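Local coordinates for NYN domain-containing protein (Vibrio parahaemolyticus, PDB 2QIP) that is of unknown function but carries a NYN domain of the PIN clan and is probably an RNA nuclease, at residues Y54-N59 / M78-I83; D120-V125 / Q147-C152; E10-L15 / Q44-V49; E27-N32 / G140-T145; V109-L114 / N133-V138. All coordinates share one frame; numbering follows the deposited sequence.

Contact 1. Residues Y54-N59 / M78-I83; sequences YAIASN and MLKPYI. With EDO (1,2-ethanediol), chain B; EDO (1,2-ethanediol), chain F.
Ala55 holds segment 78-83 with both its backbone polar atoms: its N gives a nearly straight bond (173°) to Met78 O at 2.9 Å, and its O takes a more bent one (139°) from Lys80 N at 3.0 Å. This is the parallel pairing of strands 46-55 and 76-79, the latter outermost in the NYN-domain sheet within this chain, in a beta-alpha-beta crossover through helix 61-73. Trp94 NE1 is a second donor to Ala55 O. Where the two strands part, a water accepts from Ala57 N and donates to Lys80 O, the latter at 2.7 Å. The extended Lys80 side chain carries its ammonium to Asp120 of the second subunit in a salt bridge. Toward helix 61-73, Leu79 CB packs 4.0 Å from Ala57 CB and Leu79 CD2 lies beside Ala55 CB. On the other face, Tyr54 OH bonds Asp101, and CG of selenomethionine Met78 sits over one face of the Tyr54 ring, offset toward the rim, in a CH-pi contact, with Met78 CB 3.7 Å from Tyr54 CD1.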
# COMPACT_ATOMS: atom_id res chain seq x y z
N TYR A 54 0.98 -3.88 13.34
CA TYR A 54 -0.02 -3.00 12.74
C TYR A 54 -1.40 -3.59 13.03
O TYR A 54 -1.79 -4.63 12.48
CB TYR A 54 0.24 -2.91 11.23
CG TYR A 54 1.56 -2.22 10.97
CD1 TYR A 54 1.60 -0.86 10.71
CD2 TYR A 54 2.77 -2.93 11.01
CE1 TYR A 54 2.80 -0.19 10.50
CE2 TYR A 54 3.99 -2.26 10.80
CZ TYR A 54 3.99 -0.90 10.53
OH TYR A 54 5.20 -0.22 10.33
N ALA A 55 -2.14 -2.90 13.90
CA ALA A 55 -3.38 -3.44 14.46
C ALA A 55 -4.51 -2.42 14.34
O ALA A 55 -4.30 -1.29 13.86
CB ALA A 55 -3.15 -3.81 15.94
N ILE A 56 -5.69 -2.82 14.80
CA ILE A 56 -6.88 -1.96 14.75
C ILE A 56 -7.20 -1.48 16.17
O ILE A 56 -7.25 -2.28 17.11
CB ILE A 56 -8.08 -2.73 14.14
CG1 ILE A 56 -7.70 -3.28 12.75
CG2 ILE A 56 -9.34 -1.85 14.08
CD1 ILE A 56 -7.28 -2.20 11.71
N ALA A 57 -7.40 -0.18 16.31
CA ALA A 57 -7.78 0.39 17.61
C ALA A 57 -9.10 -0.15 18.11
O ALA A 57 -10.00 -0.44 17.33
CB ALA A 57 -7.84 1.88 17.52
N SER A 58 -9.22 -0.24 19.43
CA SER A 58 -10.41 -0.87 20.03
C SER A 58 -10.70 -0.29 21.38
O SER A 58 -9.78 0.02 22.13
CB SER A 58 -10.17 -2.38 20.19
OG SER A 58 -11.29 -3.01 20.80
N ASN A 59 -11.99 -0.17 21.71
CA ASN A 59 -12.38 0.21 23.07
C ASN A 59 -12.66 -1.03 23.93
O ASN A 59 -12.97 -0.90 25.12
CB ASN A 59 -13.58 1.17 23.08
CG ASN A 59 -14.81 0.56 22.44
OD1 ASN A 59 -14.86 -0.62 22.14
ND2 ASN A 59 -15.80 1.38 22.20
N MSE A 78 1.08 -0.15 16.26
CA MSE A 78 0.62 0.91 15.37
C MSE A 78 -0.87 0.70 15.16
O MSE A 78 -1.27 -0.24 14.49
CB MSE A 78 1.36 0.82 14.03
CG MSE A 78 2.88 0.79 14.15
SE MSE A 78 3.57 2.46 14.84
CE MSE A 78 3.15 3.53 13.27
N LEU A 79 -1.69 1.57 15.74
CA LEU A 79 -3.15 1.44 15.58
C LEU A 79 -3.60 2.26 14.37
O LEU A 79 -3.14 3.39 14.17
CB LEU A 79 -3.86 1.94 16.84
CG LEU A 79 -3.45 1.16 18.10
CD1 LEU A 79 -4.04 1.74 19.44
CD2 LEU A 79 -3.81 -0.34 17.95
N LYS A 80 -4.48 1.68 13.56
CA LYS A 80 -4.86 2.34 12.33
C LYS A 80 -5.62 3.64 12.61
O LYS A 80 -6.56 3.64 13.41
CB LYS A 80 -5.68 1.41 11.44
CG LYS A 80 -5.82 1.99 10.05
CD LYS A 80 -6.46 1.04 9.08
CE LYS A 80 -6.43 1.65 7.68
NZ LYS A 80 -7.24 0.85 6.76
N PRO A 81 -5.20 4.75 11.97
CA PRO A 81 -6.00 5.97 12.13
C PRO A 81 -7.40 5.78 11.58
O PRO A 81 -7.60 5.06 10.61
CB PRO A 81 -5.26 6.99 11.26
CG PRO A 81 -3.87 6.41 11.04
CD PRO A 81 -4.01 4.95 11.12
N TYR A 82 -8.36 6.46 12.21
CA TYR A 82 -9.70 6.58 11.66
C TYR A 82 -9.68 7.01 10.19
O TYR A 82 -9.01 7.98 9.80
CB TYR A 82 -10.48 7.62 12.46
CG TYR A 82 -11.79 8.00 11.81
CD1 TYR A 82 -12.85 7.10 11.76
CD2 TYR A 82 -11.97 9.27 11.23
CE1 TYR A 82 -14.06 7.43 11.14
CE2 TYR A 82 -13.18 9.62 10.61
CZ TYR A 82 -14.21 8.68 10.57
OH TYR A 82 -15.42 9.01 9.99
N ILE A 83 -10.46 6.32 9.37
CA ILE A 83 -10.60 6.70 7.97
C ILE A 83 -12.07 6.60 7.61
O ILE A 83 -12.64 5.51 7.65
CB ILE A 83 -9.74 5.80 7.02
CG1 ILE A 83 -8.23 6.02 7.29
CG2 ILE A 83 -10.07 6.12 5.55
CD1 ILE A 83 -7.29 5.11 6.54
C1 EDO B . -11.38 2.68 10.63
O1 EDO B . -11.78 4.06 10.72
C2 EDO B . -9.88 2.56 10.80
O2 EDO B . -9.32 3.25 9.69
C1 EDO F . -17.65 6.53 8.11
O1 EDO F . -16.89 5.41 7.65
C2 EDO F . -17.66 6.49 9.62
O2 EDO F . -17.55 7.82 10.12
O HOH W 1 -7.78 1.37 14.04

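Contact 2. Residues D120-V125 / Q147-C152; sequences DFSLLV and QTLIDC
Ser122 OG is tucked against the first turn of helix 147-152, 3.2 Å from Leu149 N, yet the angle there is too poor for a bond. The hydroxyl is satisfied instead by Gly119 O, just upstream in its own chain. With Ser122 OG anti to the carbonyl carbon (chi1 -60°), the buried oxygen rests against carbon: Thr148 CG2 and Leu149 CB each lie 3.6 Å from it. Ser122 CB meets Cys152 SG at 4.0 Å, so this small residue touches Thr148, Leu149 and Cys152, and the backbones come close, Ser122 CA to Leu149 CA 4.8 Å. Here two helices of the NYN domain, 122-132 and 147-152, pack together on one face of the parallel sheet, Val125 resting on Val136 and Leu149 on Val138 of strand 135-140. Val125 and Leu149 cross at about a right angle, CG2 of the valine 3.8 Å from CD1 of the leucine. The other valine methyl, Val125 CG1, meets Cys152 CB at 3.9 Å. Leu149 CD1 also reaches Phe121 CB, while the phenylalanine ring itself turns off to helix 95-105. At the N-terminal end of helix 147-152 the second subunit closes in: its Gln84 bonds Gln147 N through OE1 and Thr148 OG1 through N. On the outer side of this helix, Gln147 NE2 donates to Asp151 OD1 at 2.9 Å, one turn along, from above the carboxylate plane.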
# COMPACT_ATOMS: atom_id res chain seq x y z
N ASP A 120 -0.33 -9.10 -2.18
CA ASP A 120 -0.08 -7.75 -2.68
C ASP A 120 1.26 -7.21 -2.19
O ASP A 120 1.84 -6.31 -2.80
CB ASP A 120 -1.21 -6.79 -2.35
CG ASP A 120 -2.36 -6.89 -3.34
OD1 ASP A 120 -2.09 -7.28 -4.49
OD2 ASP A 120 -3.51 -6.61 -2.95
N PHE A 121 1.76 -7.76 -1.09
CA PHE A 121 3.07 -7.32 -0.59
C PHE A 121 4.23 -7.81 -1.47
O PHE A 121 5.39 -7.38 -1.28
CB PHE A 121 3.28 -7.70 0.86
CG PHE A 121 2.46 -6.91 1.84
CD1 PHE A 121 2.51 -5.52 1.85
CD2 PHE A 121 1.64 -7.55 2.76
CE1 PHE A 121 1.73 -4.78 2.77
CE2 PHE A 121 0.90 -6.82 3.67
CZ PHE A 121 0.92 -5.43 3.69
N SER A 122 3.95 -8.66 -2.47
CA SER A 122 5.00 -9.08 -3.39
C SER A 122 5.69 -7.88 -4.02
O SER A 122 6.91 -7.89 -4.21
CB SER A 122 4.44 -9.97 -4.50
OG SER A 122 3.86 -11.11 -3.91
N LEU A 123 4.90 -6.85 -4.37
CA LEU A 123 5.51 -5.68 -4.99
C LEU A 123 6.44 -4.95 -4.04
O LEU A 123 7.46 -4.37 -4.46
CB LEU A 123 4.46 -4.70 -5.53
CG LEU A 123 3.86 -5.05 -6.90
CD1 LEU A 123 3.01 -6.31 -6.85
CD2 LEU A 123 3.04 -3.88 -7.42
N LEU A 124 6.10 -4.99 -2.76
CA LEU A 124 6.93 -4.36 -1.73
C LEU A 124 8.23 -5.13 -1.53
O LEU A 124 9.31 -4.52 -1.45
CB LEU A 124 6.14 -4.26 -0.41
CG LEU A 124 6.95 -3.92 0.84
CD1 LEU A 124 7.63 -2.54 0.75
CD2 LEU A 124 6.04 -4.05 2.07
N VAL A 125 8.13 -6.46 -1.47
CA VAL A 125 9.33 -7.28 -1.34
C VAL A 125 10.28 -6.99 -2.52
O VAL A 125 11.48 -6.74 -2.32
CB VAL A 125 8.94 -8.77 -1.28
CG1 VAL A 125 10.17 -9.67 -1.43
CG2 VAL A 125 8.15 -9.05 0.02
N GLN A 147 1.57 -17.73 -3.27
CA GLN A 147 2.80 -18.36 -3.75
C GLN A 147 3.76 -17.32 -4.35
O GLN A 147 4.99 -17.48 -4.29
CB GLN A 147 2.52 -19.49 -4.77
CG GLN A 147 3.75 -20.33 -5.06
CD GLN A 147 4.28 -21.06 -3.83
OE1 GLN A 147 3.50 -21.62 -3.05
NE2 GLN A 147 5.59 -21.05 -3.64
N THR A 148 3.20 -16.25 -4.91
CA THR A 148 4.03 -15.20 -5.51
C THR A 148 4.85 -14.52 -4.42
O THR A 148 6.03 -14.24 -4.62
CB THR A 148 3.13 -14.19 -6.23
OG1 THR A 148 2.32 -14.90 -7.19
CG2 THR A 148 3.93 -13.11 -6.92
N LEU A 149 4.22 -14.27 -3.27
CA LEU A 149 4.93 -13.68 -2.14
C LEU A 149 6.02 -14.61 -1.61
O LEU A 149 7.15 -14.16 -1.35
CB LEU A 149 3.93 -13.33 -1.03
CG LEU A 149 4.50 -12.68 0.25
CD1 LEU A 149 5.14 -11.36 -0.09
CD2 LEU A 149 3.41 -12.47 1.28
N ILE A 150 5.70 -15.90 -1.48
CA ILE A 150 6.68 -16.89 -1.02
C ILE A 150 7.89 -16.92 -1.96
O ILE A 150 9.03 -16.90 -1.51
CB ILE A 150 6.03 -18.31 -0.93
CG1 ILE A 150 5.01 -18.33 0.21
CG2 ILE A 150 7.10 -19.39 -0.70
CD1 ILE A 150 4.16 -19.59 0.25
N ASP A 151 7.63 -16.89 -3.26
CA ASP A 151 8.71 -16.99 -4.25
C ASP A 151 9.54 -15.71 -4.33
O ASP A 151 10.73 -15.76 -4.64
CB ASP A 151 8.11 -17.31 -5.62
CG ASP A 151 7.57 -18.75 -5.70
OD1 ASP A 151 7.85 -19.56 -4.79
OD2 ASP A 151 6.86 -19.06 -6.67
N CYS A 152 8.91 -14.55 -4.07
CA CYS A 152 9.62 -13.27 -4.09
C CYS A 152 10.58 -13.16 -2.90
O CYS A 152 11.67 -12.59 -3.03
CB CYS A 152 8.63 -12.08 -4.05
SG CYS A 152 7.80 -11.77 -5.59

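Contact 3. Residues E10-L15 / Q44-V49; sequences EKIAIL and QEKEVV
The carboxylate of Glu10 is met from above its plane by Lys46, whose NZ stands 2.8 Å from Glu10 OE1 in a salt bridge, 38° out of that plane. The other oxygen, OE2, pairs with Arg111 NE, so the acid lies between two positive charges, which would probably keep it ionised. A second carboxylate, that of Glu47, lies beside the extended chain of Lys11: Glu47 OE1 touches Lys11 CE at 3.4 Å and CG at 3.5 Å, while the lysine NZ stays 4.7 Å from OE1, close enough that the opposite charges may attract, though not in contact. Between these pairs, which sit on opposite faces of the sheet, the backbones pair in parallel register, though the short strand axes diverge by 43°. Glu47 N bonds Glu10 O, Ile12 N bonds Glu47 O, and Val49 N bonds Ile12 O, each at 2.9 Å. Ile12 carries CG1 between its N and carbonyl carbon (chi1 67°), and CD1 beyond it packs 3.8 Å from Lys46 CB. A water ties the ends, accepting from Glu10 N and donating to Glu45 O. Strand 10-17 thus lies inside the NYN-domain sheet, with 46-55 on one flank and 111-115 on the other; Ile12 rests on Ile113, and further along Leu15 packs against helix 95-105.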
# COMPACT_ATOMS: atom_id res chain seq x y z
N GLU A 10 23.19 -9.31 12.44
CA GLU A 10 22.27 -8.92 11.37
C GLU A 10 21.23 -7.95 11.94
O GLU A 10 20.60 -8.24 12.96
CB GLU A 10 21.56 -10.14 10.76
CG GLU A 10 20.74 -9.79 9.53
CD GLU A 10 19.91 -10.95 8.99
OE1 GLU A 10 19.39 -11.74 9.78
OE2 GLU A 10 19.77 -11.05 7.75
N LYS A 11 21.07 -6.81 11.28
CA LYS A 11 20.08 -5.82 11.68
C LYS A 11 18.75 -6.16 11.02
O LYS A 11 18.70 -6.36 9.81
CB LYS A 11 20.53 -4.42 11.24
CG LYS A 11 21.62 -3.81 12.13
CD LYS A 11 22.07 -2.44 11.58
CE LYS A 11 23.00 -1.75 12.56
NZ LYS A 11 23.46 -0.41 12.05
N ILE A 12 17.67 -6.20 11.80
CA ILE A 12 16.36 -6.55 11.28
C ILE A 12 15.30 -5.51 11.62
O ILE A 12 15.39 -4.80 12.64
CB ILE A 12 15.88 -7.94 11.76
CG1 ILE A 12 15.60 -7.96 13.27
CG2 ILE A 12 16.88 -9.01 11.34
CD1 ILE A 12 14.97 -9.27 13.76
N ALA A 13 14.31 -5.42 10.74
CA ALA A 13 13.06 -4.71 11.04
C ALA A 13 11.95 -5.72 10.93
O ALA A 13 11.93 -6.50 9.98
CB ALA A 13 12.82 -3.61 10.03
N ILE A 14 11.01 -5.68 11.88
CA ILE A 14 9.87 -6.59 11.84
C ILE A 14 8.61 -5.76 11.62
O ILE A 14 8.43 -4.73 12.29
CB ILE A 14 9.74 -7.40 13.15
CG1 ILE A 14 11.00 -8.23 13.43
CG2 ILE A 14 8.49 -8.31 13.08
CD1 ILE A 14 11.05 -8.82 14.81
N LEU A 15 7.75 -6.20 10.70
CA LEU A 15 6.43 -5.58 10.49
C LEU A 15 5.40 -6.69 10.50
O LEU A 15 5.47 -7.61 9.67
CB LEU A 15 6.35 -4.84 9.15
CG LEU A 15 7.25 -3.60 9.00
CD1 LEU A 15 8.66 -3.97 8.50
CD2 LEU A 15 6.57 -2.61 8.05
N GLN A 44 16.59 -14.09 17.48
CA GLN A 44 17.80 -14.78 17.98
C GLN A 44 19.02 -14.28 17.24
O GLN A 44 19.08 -14.42 16.03
CB GLN A 44 17.71 -16.29 17.73
CG GLN A 44 16.68 -17.03 18.55
CD GLN A 44 16.61 -18.53 18.24
OE1 GLN A 44 17.27 -19.02 17.32
NE2 GLN A 44 15.77 -19.25 18.98
N GLU A 45 19.99 -13.73 17.98
CA GLU A 45 21.26 -13.25 17.40
C GLU A 45 21.08 -12.07 16.45
O GLU A 45 21.94 -11.82 15.59
CB GLU A 45 22.02 -14.39 16.69
CG GLU A 45 22.29 -15.60 17.58
CD GLU A 45 22.98 -16.75 16.87
OE1 GLU A 45 22.90 -16.87 15.63
OE2 GLU A 45 23.60 -17.57 17.58
N LYS A 46 19.98 -11.34 16.58
CA LYS A 46 19.70 -10.22 15.69
C LYS A 46 19.69 -8.92 16.46
O LYS A 46 19.38 -8.90 17.66
CB LYS A 46 18.35 -10.41 14.99
CG LYS A 46 18.18 -11.74 14.29
CD LYS A 46 19.22 -11.91 13.16
CE LYS A 46 19.24 -13.36 12.69
NZ LYS A 46 20.33 -13.56 11.69
N GLU A 47 20.05 -7.83 15.76
CA GLU A 47 19.85 -6.50 16.29
C GLU A 47 18.51 -5.98 15.78
O GLU A 47 18.31 -5.79 14.58
CB GLU A 47 20.98 -5.55 15.87
CG GLU A 47 20.73 -4.12 16.38
CD GLU A 47 21.79 -3.12 15.95
OE1 GLU A 47 22.84 -3.54 15.44
OE2 GLU A 47 21.54 -1.91 16.13
N VAL A 48 17.58 -5.78 16.70
CA VAL A 48 16.24 -5.37 16.31
C VAL A 48 16.24 -3.84 16.21
O VAL A 48 16.24 -3.13 17.22
CB VAL A 48 15.17 -5.85 17.31
CG1 VAL A 48 13.80 -5.40 16.84
CG2 VAL A 48 15.25 -7.35 17.46
N VAL A 49 16.28 -3.36 14.98
CA VAL A 49 16.28 -1.91 14.75
C VAL A 49 14.89 -1.34 14.91
O VAL A 49 14.71 -0.22 15.38
CB VAL A 49 16.87 -1.60 13.36
CG1 VAL A 49 16.72 -0.12 13.01
CG2 VAL A 49 18.34 -2.05 13.29
O HOH W 2 22.95 -12.29 13.22

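Contact 4. Residues E27-N32 / G140-T145; sequences EAYRSN and GVPRLT
Ala28 CB makes the apolar contacts at the centre, 3.6 Å from Val141 CG1, 3.8 Å from Arg143 CD and 4.1 Å from Leu144 CD1. Tyr29 and Val141 reach toward each other tip to tip, the phenol OH of Tyr29 3.7 Å from Val141 CG1, with Pro142 CD close by. Together these residues dock the C-terminal end of helix 18-29 onto the loop that leads from strand 135-140 to helix 147-152 in the NYN domain, a loop wound into a 3-10 turn at 142-144. Among flat groups, the Arg143 guanidinium turns its edge to Ala28 CB and to Tyr29 CE1, the latter 3.9 Å from Arg143 NH1, with ring and guanidinium planes 83° apart; Ala28 CB also lies over the centre of one Tyr29 ring face. Across the contact the polar link is a water, which donates to Tyr29 OH and accepts from Arg143 N, each at 3.0 Å, while Tyr29 OH itself is bonded to Ile159 O. Inside the loop, Val141 O is gripped from opposite faces of its plane, by Thr145 OG1 at 2.7 Å and by Leu144 N.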
# COMPACT_ATOMS: atom_id res chain seq x y z
N GLU A 27 -8.69 -19.14 10.43
CA GLU A 27 -9.23 -19.94 9.33
C GLU A 27 -8.53 -21.28 9.17
O GLU A 27 -9.18 -22.33 8.99
CB GLU A 27 -9.19 -19.15 8.01
CG GLU A 27 -9.71 -19.93 6.79
CD GLU A 27 -9.73 -19.11 5.51
OE1 GLU A 27 -9.61 -17.86 5.58
OE2 GLU A 27 -9.87 -19.71 4.42
N ALA A 28 -7.20 -21.27 9.23
CA ALA A 28 -6.44 -22.51 9.02
C ALA A 28 -6.40 -23.44 10.22
O ALA A 28 -6.38 -24.66 10.06
CB ALA A 28 -5.03 -22.17 8.60
N TYR A 29 -6.34 -22.86 11.42
CA TYR A 29 -6.01 -23.61 12.62
C TYR A 29 -7.00 -23.43 13.78
O TYR A 29 -6.85 -24.09 14.81
CB TYR A 29 -4.62 -23.21 13.12
CG TYR A 29 -3.53 -23.25 12.08
CD1 TYR A 29 -3.24 -24.41 11.36
CD2 TYR A 29 -2.73 -22.11 11.86
CE1 TYR A 29 -2.19 -24.44 10.42
CE2 TYR A 29 -1.71 -22.13 10.93
CZ TYR A 29 -1.43 -23.29 10.22
OH TYR A 29 -0.41 -23.30 9.30
N ARG A 30 -7.96 -22.52 13.64
CA ARG A 30 -8.80 -22.05 14.77
C ARG A 30 -7.98 -21.86 16.07
O ARG A 30 -8.39 -22.27 17.17
CB ARG A 30 -10.06 -22.93 14.96
CG ARG A 30 -11.07 -22.74 13.82
CD ARG A 30 -12.33 -21.92 14.18
NE ARG A 30 -12.10 -20.55 14.66
CZ ARG A 30 -13.00 -19.57 14.57
NH1 ARG A 30 -14.19 -19.78 14.02
NH2 ARG A 30 -12.71 -18.35 15.02
N SER A 31 -6.83 -21.22 15.91
CA SER A 31 -5.88 -20.98 16.99
C SER A 31 -5.34 -19.57 16.83
O SER A 31 -5.54 -18.95 15.78
CB SER A 31 -4.70 -21.94 16.91
OG SER A 31 -5.12 -23.28 17.00
N ASN A 32 -4.68 -19.08 17.88
CA ASN A 32 -4.06 -17.76 17.84
C ASN A 32 -2.54 -17.87 17.74
O ASN A 32 -1.93 -18.85 18.19
CB ASN A 32 -4.44 -16.92 19.08
CG ASN A 32 -5.89 -16.40 19.05
OD1 ASN A 32 -6.56 -16.39 18.01
ND2 ASN A 32 -6.36 -15.97 20.21
N GLY A 140 4.20 -16.59 7.05
CA GLY A 140 2.80 -16.64 6.65
C GLY A 140 2.23 -18.03 6.86
O GLY A 140 2.98 -19.00 6.88
N VAL A 141 0.90 -18.12 7.02
CA VAL A 141 0.21 -19.41 7.10
C VAL A 141 0.26 -20.01 5.69
O VAL A 141 -0.31 -19.44 4.77
CB VAL A 141 -1.23 -19.21 7.55
CG1 VAL A 141 -2.01 -20.51 7.44
CG2 VAL A 141 -1.25 -18.70 8.98
N PRO A 142 0.99 -21.14 5.50
CA PRO A 142 1.23 -21.59 4.11
C PRO A 142 -0.02 -21.76 3.25
O PRO A 142 -0.03 -21.31 2.10
CB PRO A 142 1.97 -22.91 4.28
CG PRO A 142 2.67 -22.76 5.58
CD PRO A 142 1.69 -22.00 6.47
N ARG A 143 -1.08 -22.36 3.81
CA ARG A 143 -2.26 -22.66 3.00
C ARG A 143 -3.06 -21.39 2.62
O ARG A 143 -3.99 -21.44 1.82
CB ARG A 143 -3.12 -23.77 3.65
CG ARG A 143 -3.87 -23.35 4.90
CD ARG A 143 -4.59 -24.53 5.61
NE ARG A 143 -3.75 -25.21 6.60
CZ ARG A 143 -3.15 -26.39 6.40
NH1 ARG A 143 -2.41 -26.94 7.37
NH2 ARG A 143 -3.28 -27.03 5.24
N LEU A 144 -2.66 -20.25 3.17
CA LEU A 144 -3.36 -18.98 2.92
C LEU A 144 -2.42 -17.87 2.47
O LEU A 144 -2.85 -16.72 2.35
CB LEU A 144 -4.16 -18.55 4.16
CG LEU A 144 -5.31 -19.52 4.52
CD1 LEU A 144 -5.90 -19.20 5.89
CD2 LEU A 144 -6.40 -19.50 3.44
N THR A 145 -1.17 -18.24 2.20
CA THR A 145 -0.16 -17.28 1.73
C THR A 145 0.03 -17.39 0.23
O THR A 145 0.13 -18.49 -0.33
CB THR A 145 1.19 -17.53 2.43
OG1 THR A 145 1.03 -17.27 3.83
CG2 THR A 145 2.29 -16.61 1.90
O HOH W 3 -1.23 -23.81 6.44

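Contact 5. Residues V109-L114 / N133-V138; sequences VDRVIL and NKKVTV. With EDO (1,2-ethanediol), chain C.
A beta-alpha-beta unit closes here: strand 111-115 and strand 135-140, linked by helix 122-132, lie side by side and parallel in the core of the NYN-domain sheet, where Val109-Leu114 meets Asn133-Val138. The strand axes differ by only 18° in direction. Four backbone bonds form the ladder: Lys135 N to Asp110 O, Val112 N to Lys135 O, Thr137 N to Val112 O and Leu114 N to Thr137 O, the last at 2.9 Å. Val112, Leu114, Val136 and Val138 share the face toward helix 122-132, Val136 packing on Ile128 and Leu114 on Phe121. Arg111, Ile113, Lys135 and Thr137 occupy the other. There the guanidinium of Arg111 lies over Lys135, whose CB stands 3.5 Å from its plane and over its centre. Just before the strands begin, chi4 (71°) turns NZ of Lys134 toward Val109 O, which it bonds at 2.8 Å; Ala106 O and an ethanediol, probably from the crystallisation liquor, grip the same ammonium. The diol hydroxyl O1, 3.0 Å from Lys134 NZ, donates in turn to Asp110 OD1, while Asp110 OD2 accepts from Lys11 N. Back on the Arg111 face, Arg111 NH1 donates to Thr137 OG1 at 2.8 Å, with the hydroxyl oxygen tilted 27° out of the guanidinium plane.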
# COMPACT_ATOMS: atom_id res chain seq x y z
N VAL A 109 18.37 -1.44 7.73
CA VAL A 109 18.44 -2.84 8.18
C VAL A 109 19.03 -3.75 7.10
O VAL A 109 19.03 -3.39 5.91
CB VAL A 109 17.07 -3.40 8.65
CG1 VAL A 109 16.59 -2.62 9.86
CG2 VAL A 109 16.02 -3.35 7.54
N ASP A 110 19.53 -4.90 7.54
CA ASP A 110 19.99 -5.91 6.59
C ASP A 110 18.85 -6.77 6.07
O ASP A 110 18.94 -7.32 4.98
CB ASP A 110 21.02 -6.84 7.25
CG ASP A 110 22.24 -6.08 7.75
OD1 ASP A 110 22.84 -5.34 6.94
OD2 ASP A 110 22.57 -6.18 8.95
N ARG A 111 17.80 -6.90 6.85
CA ARG A 111 16.70 -7.79 6.50
C ARG A 111 15.41 -7.22 7.08
O ARG A 111 15.36 -6.78 8.23
CB ARG A 111 16.95 -9.18 7.10
CG ARG A 111 15.86 -10.21 6.76
CD ARG A 111 16.13 -11.54 7.40
NE ARG A 111 17.34 -12.12 6.86
CZ ARG A 111 17.41 -12.94 5.80
NH1 ARG A 111 16.32 -13.31 5.13
NH2 ARG A 111 18.61 -13.37 5.39
N VAL A 112 14.38 -7.22 6.23
CA VAL A 112 13.01 -6.88 6.65
C VAL A 112 12.26 -8.20 6.84
O VAL A 112 12.27 -9.07 5.94
CB VAL A 112 12.30 -6.01 5.58
CG1 VAL A 112 10.83 -5.76 5.96
CG2 VAL A 112 13.04 -4.68 5.39
N ILE A 113 11.62 -8.34 8.01
CA ILE A 113 10.78 -9.51 8.27
C ILE A 113 9.32 -9.07 8.24
O ILE A 113 8.91 -8.25 9.06
CB ILE A 113 11.14 -10.16 9.62
CG1 ILE A 113 12.63 -10.58 9.64
CG2 ILE A 113 10.20 -11.33 9.92
CD1 ILE A 113 13.10 -11.17 10.96
N LEU A 114 8.58 -9.58 7.26
CA LEU A 114 7.18 -9.22 7.04
C LEU A 114 6.32 -10.41 7.44
O LEU A 114 6.51 -11.50 6.92
CB LEU A 114 6.93 -8.90 5.56
CG LEU A 114 5.49 -8.62 5.17
CD1 LEU A 114 4.92 -7.38 5.84
CD2 LEU A 114 5.43 -8.50 3.65
N ASN A 133 18.57 -3.55 -2.03
CA ASN A 133 19.25 -4.84 -2.02
C ASN A 133 19.37 -5.45 -0.63
O ASN A 133 20.42 -6.00 -0.26
CB ASN A 133 20.62 -4.77 -2.71
CG ASN A 133 21.15 -6.14 -3.07
OD1 ASN A 133 20.40 -7.11 -3.28
ND2 ASN A 133 22.48 -6.23 -3.15
N LYS A 134 18.28 -5.35 0.14
CA LYS A 134 18.22 -6.00 1.45
C LYS A 134 17.46 -7.32 1.33
O LYS A 134 16.79 -7.57 0.32
CB LYS A 134 17.60 -5.06 2.50
CG LYS A 134 18.28 -3.68 2.60
CD LYS A 134 19.80 -3.72 2.74
CE LYS A 134 20.42 -2.30 2.79
NZ LYS A 134 20.12 -1.59 4.07
N LYS A 135 17.62 -8.17 2.35
CA LYS A 135 16.92 -9.46 2.37
C LYS A 135 15.52 -9.26 2.92
O LYS A 135 15.29 -8.35 3.74
CB LYS A 135 17.65 -10.46 3.27
CG LYS A 135 19.08 -10.77 2.83
CD LYS A 135 19.11 -11.67 1.63
CE LYS A 135 20.56 -12.04 1.27
NZ LYS A 135 20.57 -12.87 0.05
N VAL A 136 14.61 -10.13 2.50
CA VAL A 136 13.26 -10.13 3.03
C VAL A 136 12.88 -11.55 3.41
O VAL A 136 12.98 -12.49 2.57
CB VAL A 136 12.23 -9.54 2.03
CG1 VAL A 136 10.84 -9.50 2.66
CG2 VAL A 136 12.68 -8.12 1.59
N THR A 137 12.46 -11.72 4.66
CA THR A 137 11.83 -12.97 5.11
C THR A 137 10.34 -12.72 5.29
O THR A 137 9.95 -11.70 5.89
CB THR A 137 12.41 -13.45 6.45
OG1 THR A 137 13.81 -13.72 6.30
CG2 THR A 137 11.68 -14.70 6.99
N VAL A 138 9.51 -13.64 4.80
CA VAL A 138 8.07 -13.62 5.01
C VAL A 138 7.70 -14.75 5.94
O VAL A 138 8.16 -15.87 5.73
CB VAL A 138 7.31 -13.74 3.67
CG1 VAL A 138 5.80 -13.99 3.90
CG2 VAL A 138 7.51 -12.47 2.83
C1 EDO C . 22.16 -2.00 7.22
O1 EDO C . 22.07 -2.73 6.00
C2 EDO C . 23.56 -1.40 7.34
O2 EDO C . 23.50 -0.44 8.38

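Overall arrangement
From the N terminus, contact 3 opens first at 10-15, and contact 4 opens at 27-32 before 44-49 closes contact 3, so the two cross. Contact 1 and contact 5 then follow in series, both nested inside the long loop that 140-145 shuts. Contact 2 starts at 120-125, within the span of contact 5, and ends at 147-152 after contact 4 has closed, so it crosses both. Contacts 1, 3 and 5 pair neighbouring strands of one parallel sheet. Contacts 3 and 5, with centres about 9 Å apart, meet through strands 10-17 and 111-115. Contact 2 lays two helices over contact 5, and contact 4 joins helix 18-29 to the loop beyond strand 135-140.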